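Local structure of periplasmic sugar-binding domain protein (Pseudomonas fluorescens Pf-5, 3H75) at residues Gly116-Asp121 and Pro288-Ser293; Met67-Gln72 and Phe90-Pro95. The protein probably binds a carbohydrate in the periplasm, as a two-domain member of the bacterial solute-binding protein 2 family. One frame throughout, in Å; residues are numbered along the deposited sequence.

Contact 1 of 2, residues Gly116-Asp121 and Pro288-Ser293; sequences GSMVGD and PDWQLS
Four backbone hydrogen bonds tie strand 116-119 to residues 288-292, which include strand 289-291, in parallel, at 8° between the short strand axes. Ser-117 N gives its hydrogen to Pro-288 O at 2.8 Å, while Trp-290 N reaches Ser-117 O from above that carbonyl's plane. Val-119, two residues on, repeats the pattern: its N donates to Trp-290 O, and its O receives Leu-292 N at 2.8 Å, almost along the C=O axis.

On the face carrying Ser-117 and Asp-289, a polar pair forms. With chi1 67°, Ser-117 OG sits between its own N and carbonyl carbon and donates to Asp-289 OD1 at 2.6 Å, meeting the carboxylate from above its plane. A water bonded to Ser-117 OG also donates to Trp-290 O, and Arg-101 forms a salt bridge with Asp-289 OD2.

The other face is apolar. Met-118, a selenomethionine, runs out extended and bends at chi3 (-82°), bringing CE obliquely against the Trp-290 indole, 3.9 Å from Trp-290 CG, an off-centre CH-pi contact. Helix 265-277 packs on both side chains. The edge strand is thus held by its backbone ladder, with an apolar side and a partly polar one, and Arg-101 would probably stabilise the ionised Asp-289.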
loop_
_atom_site.group_PDB
_atom_site.type_symbol
_atom_site.label_atom_id
_atom_site.label_comp_id
_atom_site.label_asym_id
_atom_site.label_seq_id
_atom_site.Cartn_x
_atom_site.Cartn_y
_atom_site.Cartn_z
ATOM N N GLY A 116 9.522 -7.660 15.127
ATOM C CA GLY A 116 9.657 -6.272 14.726
ATOM C C GLY A 116 8.530 -5.928 13.771
ATOM O O GLY A 116 7.720 -6.792 13.443
ATOM N N SER A 117 8.466 -4.673 13.337
ATOM C CA SER A 117 7.425 -4.251 12.407
ATOM C C SER A 117 7.895 -3.084 11.553
ATOM O O SER A 117 8.884 -2.422 11.867
ATOM C CB SER A 117 6.151 -3.855 13.165
ATOM O OG SER A 117 6.343 -2.685 13.948
HETATM N N MSE A 118 7.177 -2.839 10.463
HETATM C CA MSE A 118 7.509 -1.742 9.564
HETATM C C MSE A 118 6.226 -1.305 8.889
HETATM O O MSE A 118 5.535 -2.121 8.280
HETATM C CB MSE A 118 8.511 -2.195 8.509
HETATM C CG MSE A 118 8.887 -1.090 7.536
HETATM SE SE MSE A 118 10.285 -1.615 6.334
HETATM C CE MSE A 118 11.814 -1.297 7.484
ATOM N N VAL A 119 5.911 -0.020 8.994
ATOM C CA VAL A 119 4.687 0.497 8.405
ATOM C C VAL A 119 4.913 1.759 7.593
ATOM O O VAL A 119 5.911 2.461 7.773
ATOM C CB VAL A 119 3.651 0.821 9.497
ATOM C CG1 VAL A 119 3.425 -0.400 10.372
ATOM C CG2 VAL A 119 4.125 2.005 10.335
ATOM N N GLY A 120 3.967 2.037 6.703
ATOM C CA GLY A 120 4.035 3.225 5.880
ATOM C C GLY A 120 3.102 4.284 6.436
ATOM O O GLY A 120 2.829 4.303 7.639
ATOM N N ASP A 121 2.605 5.165 5.573
ATOM C CA ASP A 121 1.714 6.228 6.026
ATOM C C ASP A 121 0.384 6.265 5.274
ATOM O O ASP A 121 0.069 7.234 4.576
ATOM C CB ASP A 121 2.438 7.589 5.954
ATOM C CG ASP A 121 2.985 7.915 4.565
ATOM O OD1 ASP A 121 3.236 6.992 3.759
ATOM O OD2 ASP A 121 3.190 9.119 4.289
ATOM N N PRO A 288 12.850 -1.609 16.741
ATOM C CA PRO A 288 12.433 -2.704 15.859
ATOM C C PRO A 288 11.117 -2.422 15.136
ATOM O O PRO A 288 10.675 -3.223 14.315
ATOM C CB PRO A 288 12.319 -3.880 16.816
ATOM C CG PRO A 288 11.756 -3.229 18.030
ATOM C CD PRO A 288 12.581 -1.952 18.150
ATOM N N ASP A 289 10.494 -1.289 15.454
ATOM C CA ASP A 289 9.229 -0.908 14.833
ATOM C C ASP A 289 9.392 0.361 14.006
ATOM O O ASP A 289 9.208 1.474 14.503
ATOM C CB ASP A 289 8.154 -0.698 15.900
ATOM C CG ASP A 289 7.922 -1.936 16.741
ATOM O OD1 ASP A 289 7.661 -3.010 16.160
ATOM O OD2 ASP A 289 8.000 -1.835 17.984
ATOM N N TRP A 290 9.733 0.177 12.737
ATOM C CA TRP A 290 9.941 1.283 11.816
ATOM C C TRP A 290 8.648 1.939 11.350
ATOM O O TRP A 290 7.670 1.261 11.034
ATOM C CB TRP A 290 10.715 0.791 10.594
ATOM C CG TRP A 290 12.177 0.563 10.843
ATOM C CD1 TRP A 290 13.181 1.475 10.700
ATOM C CD2 TRP A 290 12.798 -0.657 11.265
ATOM N NE1 TRP A 290 14.392 0.900 11.004
ATOM C CE2 TRP A 290 14.186 -0.410 11.354
ATOM C CE3 TRP A 290 12.318 -1.938 11.576
ATOM C CZ2 TRP A 290 15.103 -1.396 11.742
ATOM C CZ3 TRP A 290 13.229 -2.917 11.961
ATOM C CH2 TRP A 290 14.605 -2.641 12.040
ATOM N N GLN A 291 8.657 3.269 11.315
ATOM C CA GLN A 291 7.516 4.054 10.855
ATOM C C GLN A 291 8.058 4.874 9.689
ATOM O O GLN A 291 8.897 5.758 9.878
ATOM C CB GLN A 291 7.009 4.973 11.969
ATOM C CG GLN A 291 6.542 4.227 13.212
ATOM C CD GLN A 291 6.063 5.159 14.314
ATOM O OE1 GLN A 291 5.112 5.920 14.135
ATOM N NE2 GLN A 291 6.725 5.101 15.465
ATOM N N LEU A 292 7.585 4.576 8.484
ATOM C CA LEU A 292 8.070 5.263 7.295
ATOM C C LEU A 292 7.016 6.095 6.581
ATOM O O LEU A 292 5.821 5.828 6.678
ATOM C CB LEU A 292 8.629 4.243 6.297
ATOM C CG LEU A 292 9.583 3.154 6.803
ATOM C CD1 LEU A 292 9.954 2.231 5.655
ATOM C CD2 LEU A 292 10.832 3.790 7.389
ATOM N N SER A 293 7.484 7.117 5.874
ATOM C CA SER A 293 6.617 7.969 5.072
ATOM C C SER A 293 7.028 7.593 3.660
ATOM O O SER A 293 8.071 8.029 3.174
ATOM C CB SER A 293 6.906 9.452 5.333
ATOM O OG SER A 293 6.454 9.839 6.620
HETATM O O HOH W 1 6.150 0.009 12.802
HETATM O O HOH W 2 3.769 10.856 6.425
#

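Contact 2 of 2, residues Met67-Gln72 and Phe90-Pro95; sequences MLVNEQ and FIVNSP
Three backbone bonds carry the polar part. Leu-68 N donates to Phe-90 O at 3.0 Å, nearly along the C=O axis, and Val-92 N returns a bond to Leu-68 O at 2.9 Å. The third, Asn-70 N to Val-92 O, is longer at 3.2 Å but straight. At the C-terminal end of the pairing a water donates to Asn-70 O and bonds Ser-94 OG, bridging the two segments as they diverge.

Packing splits between the faces. On one, Leu-68 and Ile-91 run alongside each other in the same direction; Ile-91 chi2 of -59° turns CD1 onto Leu-68 CG, 3.5 Å away. The other branch of Ile-91, CG2, presses on Asn-70 CB at 3.4 Å. On the opposite face, the Met-67 (selenomethionine) and Val-92 side chains cross nearly perpendicularly, Met-67 CG 3.9 Å from Val-92 CG1. Helices 17-33 and 265-277 cover this face. Tyr-22 OH hydrogen-bonds Asn-93 OD1.

With helix 74-82, the strands form a beta-alpha-beta unit. The strand pair is held by backbone bonds and hydrocarbon; polar groups gather at the C-terminal ends, where a sulfate near Val-69 and a glycerol near Asn-93, both probably from the crystallisation liquor, may mark a pocket.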
loop_
_atom_site.group_PDB
_atom_site.type_symbol
_atom_site.label_atom_id
_atom_site.label_comp_id
_atom_site.label_asym_id
_atom_site.label_seq_id
_atom_site.Cartn_x
_atom_site.Cartn_y
_atom_site.Cartn_z
HETATM N N MSE A 67 7.643 -13.182 7.629
HETATM C CA MSE A 67 7.093 -11.847 7.441
HETATM C C MSE A 67 5.627 -11.952 7.045
HETATM O O MSE A 67 5.259 -12.786 6.227
HETATM C CB MSE A 67 7.863 -11.110 6.352
HETATM C CG MSE A 67 7.541 -9.633 6.270
HETATM SE SE MSE A 67 8.532 -8.823 4.816
HETATM C CE MSE A 67 10.287 -9.474 5.179
ATOM N N LEU A 68 4.786 -11.113 7.631
ATOM C CA LEU A 68 3.366 -11.152 7.321
ATOM C C LEU A 68 2.744 -9.777 7.463
ATOM O O LEU A 68 3.263 -8.918 8.180
ATOM C CB LEU A 68 2.638 -12.123 8.258
ATOM C CG LEU A 68 2.765 -11.820 9.758
ATOM C CD1 LEU A 68 1.475 -12.198 10.481
ATOM C CD2 LEU A 68 3.961 -12.569 10.333
ATOM N N VAL A 69 1.625 -9.578 6.777
ATOM C CA VAL A 69 0.907 -8.315 6.831
ATOM C C VAL A 69 -0.017 -8.359 8.038
ATOM O O VAL A 69 -0.609 -9.394 8.341
ATOM C CB VAL A 69 0.075 -8.102 5.554
ATOM C CG1 VAL A 69 -0.714 -6.813 5.657
ATOM C CG2 VAL A 69 0.998 -8.069 4.336
ATOM N N ASN A 70 -0.142 -7.236 8.735
ATOM C CA ASN A 70 -0.991 -7.205 9.912
ATOM C C ASN A 70 -2.473 -7.123 9.564
ATOM O O ASN A 70 -2.869 -6.481 8.583
ATOM C CB ASN A 70 -0.600 -6.029 10.811
ATOM C CG ASN A 70 -0.981 -6.254 12.259
ATOM O OD1 ASN A 70 -1.485 -7.319 12.621
ATOM N ND2 ASN A 70 -0.736 -5.257 13.101
ATOM N N GLU A 71 -3.274 -7.803 10.377
ATOM C CA GLU A 71 -4.727 -7.843 10.253
ATOM C C GLU A 71 -5.235 -8.143 11.663
ATOM O O GLU A 71 -4.496 -8.691 12.482
ATOM C CB GLU A 71 -5.164 -8.941 9.282
ATOM C CG GLU A 71 -6.669 -8.979 9.053
ATOM C CD GLU A 71 -7.083 -10.020 8.034
ATOM O OE1 GLU A 71 -6.199 -10.736 7.519
ATOM O OE2 GLU A 71 -8.295 -10.120 7.749
ATOM N N GLN A 72 -6.485 -7.796 11.950
ATOM C CA GLN A 72 -7.040 -8.000 13.286
ATOM C C GLN A 72 -7.507 -9.409 13.647
ATOM O O GLN A 72 -7.828 -9.672 14.808
ATOM C CB GLN A 72 -8.195 -7.022 13.521
ATOM C CG GLN A 72 -9.248 -7.033 12.428
ATOM C CD GLN A 72 -10.419 -6.118 12.734
ATOM O OE1 GLN A 72 -11.240 -5.829 11.863
ATOM N NE2 GLN A 72 -10.506 -5.662 13.980
ATOM N N PHE A 90 8.167 -10.659 11.640
ATOM C CA PHE A 90 8.210 -9.272 11.212
ATOM C C PHE A 90 6.839 -8.937 10.639
ATOM O O PHE A 90 6.407 -9.527 9.647
ATOM C CB PHE A 90 9.293 -9.058 10.159
ATOM C CG PHE A 90 9.761 -7.638 10.069
ATOM C CD1 PHE A 90 10.341 -7.022 11.171
ATOM C CD2 PHE A 90 9.603 -6.910 8.895
ATOM C CE1 PHE A 90 10.760 -5.691 11.113
ATOM C CE2 PHE A 90 10.014 -5.582 8.823
ATOM C CZ PHE A 90 10.595 -4.969 9.938
ATOM N N ILE A 91 6.158 -7.997 11.290
ATOM C CA ILE A 91 4.816 -7.560 10.905
ATOM C C ILE A 91 4.907 -6.294 10.062
ATOM O O ILE A 91 5.505 -5.305 10.483
ATOM C CB ILE A 91 3.975 -7.254 12.162
ATOM C CG1 ILE A 91 3.999 -8.454 13.110
ATOM C CG2 ILE A 91 2.553 -6.889 11.766
ATOM C CD1 ILE A 91 3.459 -9.726 12.509
ATOM N N VAL A 92 4.299 -6.307 8.880
ATOM C CA VAL A 92 4.390 -5.141 8.018
ATOM C C VAL A 92 3.091 -4.492 7.580
ATOM O O VAL A 92 1.999 -5.044 7.751
ATOM C CB VAL A 92 5.201 -5.464 6.741
ATOM C CG1 VAL A 92 6.605 -5.898 7.119
ATOM C CG2 VAL A 92 4.497 -6.553 5.933
ATOM N N ASN A 93 3.258 -3.290 7.024
ATOM C CA ASN A 93 2.193 -2.449 6.474
ATOM C C ASN A 93 1.293 -1.690 7.451
ATOM O O ASN A 93 0.895 -0.564 7.167
ATOM C CB ASN A 93 1.357 -3.267 5.488
ATOM C CG ASN A 93 2.127 -3.599 4.215
ATOM O OD1 ASN A 93 3.338 -3.379 4.130
ATOM N ND2 ASN A 93 1.428 -4.133 3.221
ATOM N N SER A 94 0.963 -2.289 8.590
ATOM C CA SER A 94 0.138 -1.603 9.579
ATOM C C SER A 94 0.661 -1.910 10.977
ATOM O O SER A 94 1.226 -2.972 11.211
ATOM C CB SER A 94 -1.344 -2.007 9.456
ATOM O OG SER A 94 -1.582 -3.291 9.973
ATOM N N PRO A 95 0.459 -0.976 11.922
ATOM C CA PRO A 95 0.878 -1.038 13.327
ATOM C C PRO A 95 0.372 -2.209 14.158
ATOM O O PRO A 95 -0.729 -2.715 13.948
ATOM C CB PRO A 95 0.383 0.293 13.892
ATOM C CG PRO A 95 0.335 1.189 12.701
ATOM C CD PRO A 95 -0.240 0.291 11.649
HETATM O O HOH W 3 -1.317 -4.371 7.604
#

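In the fold
Both contacts belong to one parallel sheet: contact 2 joins two inner strands, and contact 1 joins the next strand, 115-119, to the edge strand 289-291, which returns from 167 residues further along the chain. They meet directly, since Gly-116 O and Met-118 O probably accept hydrogen bonds from Ile-91 N and Asn-93 N, making four strands continuous. Helix 265-277 packs on both, touching Met-67 and Phe-90 in contact 2 and Met-118 and Trp-290 in contact 1. Contact 2 is the more buried, with apolar side chains on both faces of its paired strands; contact 1, nearer the surface, has a face with a polar pair, and its strands differ by only 8° against 38° in contact 2.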